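Local coordinates for protein methylmalonyl-CoA carboxyltransferase 12S subunit (Propionibacterium freudenreichii, PDB 1ON3) that catalyses transfer of the carboxyl group of methylmalonyl-CoA to the biotin of the 1.3S subunit, and forms the hexameric core of transcarboxylase, at residues L252-Q257 and D304-K309; F236-D241 and E245-K250. All coordinates share one frame; numbering follows the deposited sequence.

Both contacts use helix 241-253. Contact 2 uses the middle of the helix and the strand and turn that lead into it. Strand 236-238 is an outermost strand in the sheet of the N-terminal half of the duplicated fold. Contact 1 lies at the other end of the helix and reaches strand 305-308, an outermost strand in the sheet of the C-terminal half. Contact 2 is the more buried one. It mixes apolar packing with a backbone hydrogen bond and a pair of acidic side chains, D241 and E245. Contact 1 is smaller and partly buried. It has no hydrogen bond across its segments and rests on one aromatic ring. The two also touch: F236 of contact 2 packs on L306 and V308 of contact 1, and K250 of contact 2 forms a salt bridge with D304 of contact 1.

Contact 1. Residues L252-Q257 and D304-K309; sequences LSFLPQ and DYLEVK
F254 and L306 mark the closest approach of the two backbones, with their CA atoms 9.2 Å apart, a spacing bridged by side chains alone. The arrangement joins the two halves of a duplicated crotonase-type fold. The end of helix 241-253 and the chain that follows it meet strand 305-308, an outermost strand in the sheet of the C-terminal half. F254 carries the contact. Its CG is anti to its own carbonyl carbon (chi1 -70°), which swings the ring out to the strand. There F254 CE1 lies 3.8 Å from L306 CB. This is an apolar contact. L306 meets the ring with its CB. The CG of L306, anti to the backbone N (chi1 172°), carries the branches toward F236.

D304 stands beside the same ring. F254 CZ is 4.2 Å from D304 OD1, and the oxygen lies at the ring edge near its plane. The edge hydrogens of the ring would probably suit a carboxylate there. The main partner of this oxygen is elsewhere: D304 OD1 forms a salt bridge with K250 NZ. The lysine sits one turn before F254 in the chain, so the same stretch of chain supplies both the ring and the charge. The chain here is also tied to the neighbouring strands 316-323 and 326-333, as S253 OG is hydrogen-bonded to R322 NH2 and F254 O accepts a hydrogen bond from S327 OG.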
loop_
_atom_site.group_PDB
_atom_site.type_symbol
_atom_site.label_atom_id
_atom_site.label_comp_id
_atom_site.label_asym_id
_atom_site.label_seq_id
_atom_site.Cartn_x
_atom_site.Cartn_y
_atom_site.Cartn_z
ATOM N N LEU E 252 -8.932 14.684 28.512
ATOM C CA LEU E 252 -8.714 13.353 27.953
ATOM C C LEU E 252 -10.017 12.665 27.541
ATOM O O LEU E 252 -10.040 11.937 26.544
ATOM C CB LEU E 252 -7.963 12.465 28.948
ATOM C CG LEU E 252 -7.570 11.060 28.475
ATOM C CD1 LEU E 252 -6.611 11.126 27.295
ATOM C CD2 LEU E 252 -6.914 10.323 29.640
ATOM N N SER E 253 -11.096 12.907 28.285
ATOM C CA SER E 253 -12.383 12.271 27.991
ATOM C C SER E 253 -12.933 12.570 26.598
ATOM O O SER E 253 -13.751 11.805 26.091
ATOM C CB SER E 253 -13.435 12.647 29.052
ATOM O OG SER E 253 -13.917 13.977 28.904
ATOM N N PHE E 254 -12.495 13.670 25.976
ATOM C CA PHE E 254 -12.959 14.022 24.630
ATOM C C PHE E 254 -12.085 13.400 23.548
ATOM O O PHE E 254 -12.429 13.429 22.359
ATOM C CB PHE E 254 -12.928 15.548 24.402
ATOM C CG PHE E 254 -13.953 16.315 25.194
ATOM C CD1 PHE E 254 -13.608 16.922 26.402
ATOM C CD2 PHE E 254 -15.264 16.421 24.734
ATOM C CE1 PHE E 254 -14.557 17.623 27.149
ATOM C CE2 PHE E 254 -16.219 17.115 25.458
ATOM C CZ PHE E 254 -15.864 17.723 26.683
ATOM N N LEU E 255 -10.959 12.825 23.955
ATOM C CA LEU E 255 -10.004 12.289 22.994
ATOM C C LEU E 255 -9.917 10.786 22.811
ATOM O O LEU E 255 -10.136 10.009 23.736
ATOM C CB LEU E 255 -8.587 12.794 23.337
ATOM C CG LEU E 255 -8.475 14.264 23.771
ATOM C CD1 LEU E 255 -7.026 14.598 24.186
ATOM C CD2 LEU E 255 -8.923 15.157 22.620
ATOM N N PRO E 256 -9.579 10.364 21.594
ATOM C CA PRO E 256 -9.433 8.938 21.294
ATOM C C PRO E 256 -8.079 8.507 21.881
ATOM O O PRO E 256 -7.283 9.355 22.306
ATOM C CB PRO E 256 -9.413 8.918 19.777
ATOM C CG PRO E 256 -8.703 10.229 19.449
ATOM C CD PRO E 256 -9.378 11.187 20.384
ATOM N N GLN E 257 -7.830 7.200 21.926
ATOM C CA GLN E 257 -6.562 6.686 22.423
ATOM C C GLN E 257 -5.421 7.046 21.479
ATOM O O GLN E 257 -4.305 7.347 21.922
ATOM C CB GLN E 257 -6.623 5.169 22.536
ATOM C CG GLN E 257 -7.454 4.665 23.686
ATOM C CD GLN E 257 -6.846 5.044 25.021
ATOM O OE1 GLN E 257 -7.168 6.086 25.591
ATOM N NE2 GLN E 257 -5.941 4.203 25.518
ATOM N N ASP E 304 -22.781 21.214 28.256
ATOM C CA ASP E 304 -21.407 21.007 28.698
ATOM C C ASP E 304 -20.350 21.242 27.623
ATOM O O ASP E 304 -20.474 20.780 26.492
ATOM C CB ASP E 304 -21.264 19.580 29.255
ATOM C CG ASP E 304 -19.881 19.295 29.793
ATOM O OD1 ASP E 304 -19.169 18.462 29.201
ATOM O OD2 ASP E 304 -19.497 19.908 30.807
ATOM N N TYR E 305 -19.308 21.979 27.980
ATOM C CA TYR E 305 -18.213 22.216 27.054
ATOM C C TYR E 305 -16.956 22.553 27.841
ATOM O O TYR E 305 -17.023 23.058 28.963
ATOM C CB TYR E 305 -18.548 23.333 26.032
ATOM C CG TYR E 305 -18.852 24.706 26.607
ATOM C CD1 TYR E 305 -20.155 25.074 26.948
ATOM C CD2 TYR E 305 -17.826 25.638 26.819
ATOM C CE1 TYR E 305 -20.429 26.343 27.488
ATOM C CE2 TYR E 305 -18.089 26.899 27.359
ATOM C CZ TYR E 305 -19.390 27.244 27.691
ATOM O OH TYR E 305 -19.642 28.490 28.232
ATOM N N LEU E 306 -15.811 22.219 27.269
ATOM C CA LEU E 306 -14.532 22.509 27.902
ATOM C C LEU E 306 -13.847 23.498 26.973
ATOM O O LEU E 306 -13.413 23.125 25.886
ATOM C CB LEU E 306 -13.692 21.233 28.023
ATOM C CG LEU E 306 -12.258 21.478 28.506
ATOM C CD1 LEU E 306 -12.283 21.991 29.940
ATOM C CD2 LEU E 306 -11.449 20.196 28.399
ATOM N N GLU E 307 -13.769 24.761 27.384
ATOM C CA GLU E 307 -13.160 25.772 26.533
ATOM C C GLU E 307 -11.633 25.678 26.535
ATOM O O GLU E 307 -11.023 25.551 27.593
ATOM C CB GLU E 307 -13.606 27.171 26.984
ATOM C CG GLU E 307 -13.612 28.183 25.856
ATOM C CD GLU E 307 -14.106 29.564 26.266
ATOM O OE1 GLU E 307 -14.876 29.684 27.252
ATOM O OE2 GLU E 307 -13.729 30.540 25.578
ATOM N N VAL E 308 -11.042 25.724 25.341
ATOM C CA VAL E 308 -9.597 25.674 25.160
ATOM C C VAL E 308 -9.109 27.119 24.952
ATOM O O VAL E 308 -9.733 27.884 24.210
ATOM C CB VAL E 308 -9.235 24.801 23.933
ATOM C CG1 VAL E 308 -7.708 24.789 23.705
ATOM C CG2 VAL E 308 -9.751 23.372 24.163
ATOM N N LYS E 309 -8.006 27.481 25.611
ATOM C CA LYS E 309 -7.451 28.842 25.532
ATOM C C LYS E 309 -8.549 29.876 25.824
ATOM O O LYS E 309 -8.668 30.894 25.136
ATOM C CB LYS E 309 -6.820 29.096 24.152
ATOM C CG LYS E 309 -5.399 28.533 24.079
ATOM C CD LYS E 309 -4.689 28.710 22.743
ATOM C CE LYS E 309 -3.237 28.205 22.894
ATOM N NZ LYS E 309 -2.432 28.235 21.645
#

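Contact 2. Residues F236-D241 and E245-K250; sequences FVAEDD and ELIAKK
I247 holds CG2 anti to its backbone N and CG1 beside that N (chi1 -69°), which sends its two branches to different residues of the strand, F236 and A238. I247 CG2 sits over one face of the F236 ring. It is 4.2 Å from the ring centroid and 27° off the ring normal, a CH-pi contact. The longer branch ends in I247 CD1, which is 3.8 Å from A238 CB. F236 and A238 are two apart on the strand, so both face the helix, while V237 between them points away.

The motif is a strand, a turn and a helix that packs back on the edge of the sheet of the N-terminal half. Strand 236-238 and the helical segment run in roughly opposite directions, their axes 9.3 Å apart at closest. I193 of the paired strand 191-195 also packs on I247. D240 is the N-cap, with its OD1 bound to A243 N. D241 starts the first turn. E245 N donates to D241 O at 3.0 Å with an N-H...O angle of 154°.

E245 bends at chi2 and lays the flat face of its carboxylate against the same carbonyl oxygen, with E245 CD 3.0 Å from D241 O. Neither carboxylate oxygen is hydrogen-bonded to D241 O. The two charges are neighbours without contact, D241 OD1 and E245 OE1 being 5.1 Å apart. D241 OD1 is held by Q44 N and by a salt bridge to R49 NE, while E245 packs on R49 and has a weak hydrogen bond from Q44 NE2 to its OE1. The arginine and these N-H groups would be expected to ease the repulsion in this buried acidic pair.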
loop_
_atom_site.group_PDB
_atom_site.type_symbol
_atom_site.label_atom_id
_atom_site.label_comp_id
_atom_site.label_asym_id
_atom_site.label_seq_id
_atom_site.Cartn_x
_atom_site.Cartn_y
_atom_site.Cartn_z
ATOM N N PHE E 236 -4.899 25.748 29.250
ATOM C CA PHE E 236 -5.735 25.770 30.434
ATOM C C PHE E 236 -4.977 26.313 31.625
ATOM O O PHE E 236 -3.793 25.996 31.808
ATOM C CB PHE E 236 -6.227 24.352 30.802
ATOM C CG PHE E 236 -6.971 23.657 29.692
ATOM C CD1 PHE E 236 -6.296 22.868 28.777
ATOM C CD2 PHE E 236 -8.341 23.844 29.534
ATOM C CE1 PHE E 236 -6.974 22.268 27.704
ATOM C CE2 PHE E 236 -9.023 23.256 28.474
ATOM C CZ PHE E 236 -8.338 22.469 27.559
ATOM N N VAL E 237 -5.651 27.140 32.420
ATOM C CA VAL E 237 -5.054 27.648 33.644
ATOM C C VAL E 237 -5.763 26.895 34.746
ATOM O O VAL E 237 -6.986 26.804 34.739
ATOM C CB VAL E 237 -5.273 29.162 33.853
ATOM C CG1 VAL E 237 -4.822 29.565 35.252
ATOM C CG2 VAL E 237 -4.473 29.940 32.841
ATOM N N ALA E 238 -4.987 26.336 35.675
ATOM C CA ALA E 238 -5.527 25.580 36.791
ATOM C C ALA E 238 -5.095 26.234 38.106
ATOM O O ALA E 238 -3.955 26.675 38.241
ATOM C CB ALA E 238 -5.017 24.149 36.734
ATOM N N GLU E 239 -6.001 26.293 39.073
ATOM C CA GLU E 239 -5.674 26.900 40.364
ATOM C C GLU E 239 -4.535 26.180 41.071
ATOM O O GLU E 239 -3.606 26.814 41.579
ATOM C CB GLU E 239 -6.896 26.911 41.280
ATOM C CG GLU E 239 -7.749 28.155 41.160
ATOM C CD GLU E 239 -7.002 29.410 41.554
ATOM O OE1 GLU E 239 -6.450 29.455 42.674
ATOM O OE2 GLU E 239 -6.969 30.353 40.739
ATOM N N ASP E 240 -4.613 24.854 41.119
ATOM C CA ASP E 240 -3.579 24.069 41.776
ATOM C C ASP E 240 -3.513 22.692 41.139
ATOM O O ASP E 240 -4.142 22.452 40.114
ATOM C CB ASP E 240 -3.872 23.934 43.273
ATOM C CG ASP E 240 -5.297 23.486 43.554
ATOM O OD1 ASP E 240 -5.901 22.781 42.718
ATOM O OD2 ASP E 240 -5.814 23.832 44.626
ATOM N N ASP E 241 -2.772 21.783 41.759
ATOM C CA ASP E 241 -2.635 20.447 41.207
ATOM C C ASP E 241 -3.916 19.631 41.150
ATOM O O ASP E 241 -4.099 18.871 40.207
ATOM C CB ASP E 241 -1.557 19.673 41.965
ATOM C CG ASP E 241 -0.174 20.214 41.704
ATOM O OD1 ASP E 241 0.782 19.793 42.393
ATOM O OD2 ASP E 241 -0.048 21.068 40.801
ATOM N N GLU E 245 -5.371 18.151 37.597
ATOM C CA GLU E 245 -5.677 16.738 37.427
ATOM C C GLU E 245 -7.114 16.569 36.936
ATOM O O GLU E 245 -7.381 15.732 36.070
ATOM C CB GLU E 245 -5.422 15.996 38.744
ATOM C CG GLU E 245 -3.912 15.847 39.015
ATOM C CD GLU E 245 -3.509 15.926 40.487
ATOM O OE1 GLU E 245 -2.285 16.030 40.743
ATOM O OE2 GLU E 245 -4.387 15.874 41.374
ATOM N N LEU E 246 -8.035 17.376 37.459
ATOM C CA LEU E 246 -9.426 17.294 37.007
ATOM C C LEU E 246 -9.507 17.764 35.557
ATOM O O LEU E 246 -10.213 17.175 34.743
ATOM C CB LEU E 246 -10.348 18.156 37.881
ATOM C CG LEU E 246 -10.698 17.610 39.277
ATOM C CD1 LEU E 246 -11.567 18.613 40.048
ATOM C CD2 LEU E 246 -11.453 16.282 39.114
ATOM N N ILE E 247 -8.786 18.832 35.227
ATOM C CA ILE E 247 -8.815 19.329 33.849
ATOM C C ILE E 247 -8.222 18.288 32.900
ATOM O O ILE E 247 -8.770 18.030 31.824
ATOM C CB ILE E 247 -8.036 20.673 33.712
ATOM C CG1 ILE E 247 -8.793 21.788 34.452
ATOM C CG2 ILE E 247 -7.877 21.038 32.238
ATOM C CD1 ILE E 247 -7.974 23.069 34.645
ATOM N N ALA E 248 -7.110 17.678 33.299
ATOM C CA ALA E 248 -6.477 16.663 32.456
ATOM C C ALA E 248 -7.434 15.515 32.136
ATOM O O ALA E 248 -7.457 15.024 31.015
ATOM C CB ALA E 248 -5.212 16.103 33.136
ATOM N N LYS E 249 -8.201 15.076 33.129
ATOM C CA LYS E 249 -9.154 13.977 32.935
ATOM C C LYS E 249 -10.306 14.413 32.040
ATOM O O LYS E 249 -10.721 13.667 31.157
ATOM C CB LYS E 249 -9.713 13.489 34.284
ATOM C CG LYS E 249 -8.662 12.924 35.228
ATOM C CD LYS E 249 -9.297 12.411 36.529
ATOM C CE LYS E 249 -8.232 11.931 37.499
ATOM N NZ LYS E 249 -8.786 11.454 38.807
ATOM N N LYS E 250 -10.823 15.615 32.271
ATOM C CA LYS E 250 -11.925 16.144 31.457
ATOM C C LYS E 250 -11.467 16.251 29.993
ATOM O O LYS E 250 -12.154 15.804 29.070
ATOM C CB LYS E 250 -12.345 17.524 31.980
ATOM C CG LYS E 250 -13.473 18.188 31.182
ATOM C CD LYS E 250 -14.788 17.483 31.404
ATOM C CE LYS E 250 -15.913 18.180 30.683
ATOM N NZ LYS E 250 -17.175 17.446 30.876
#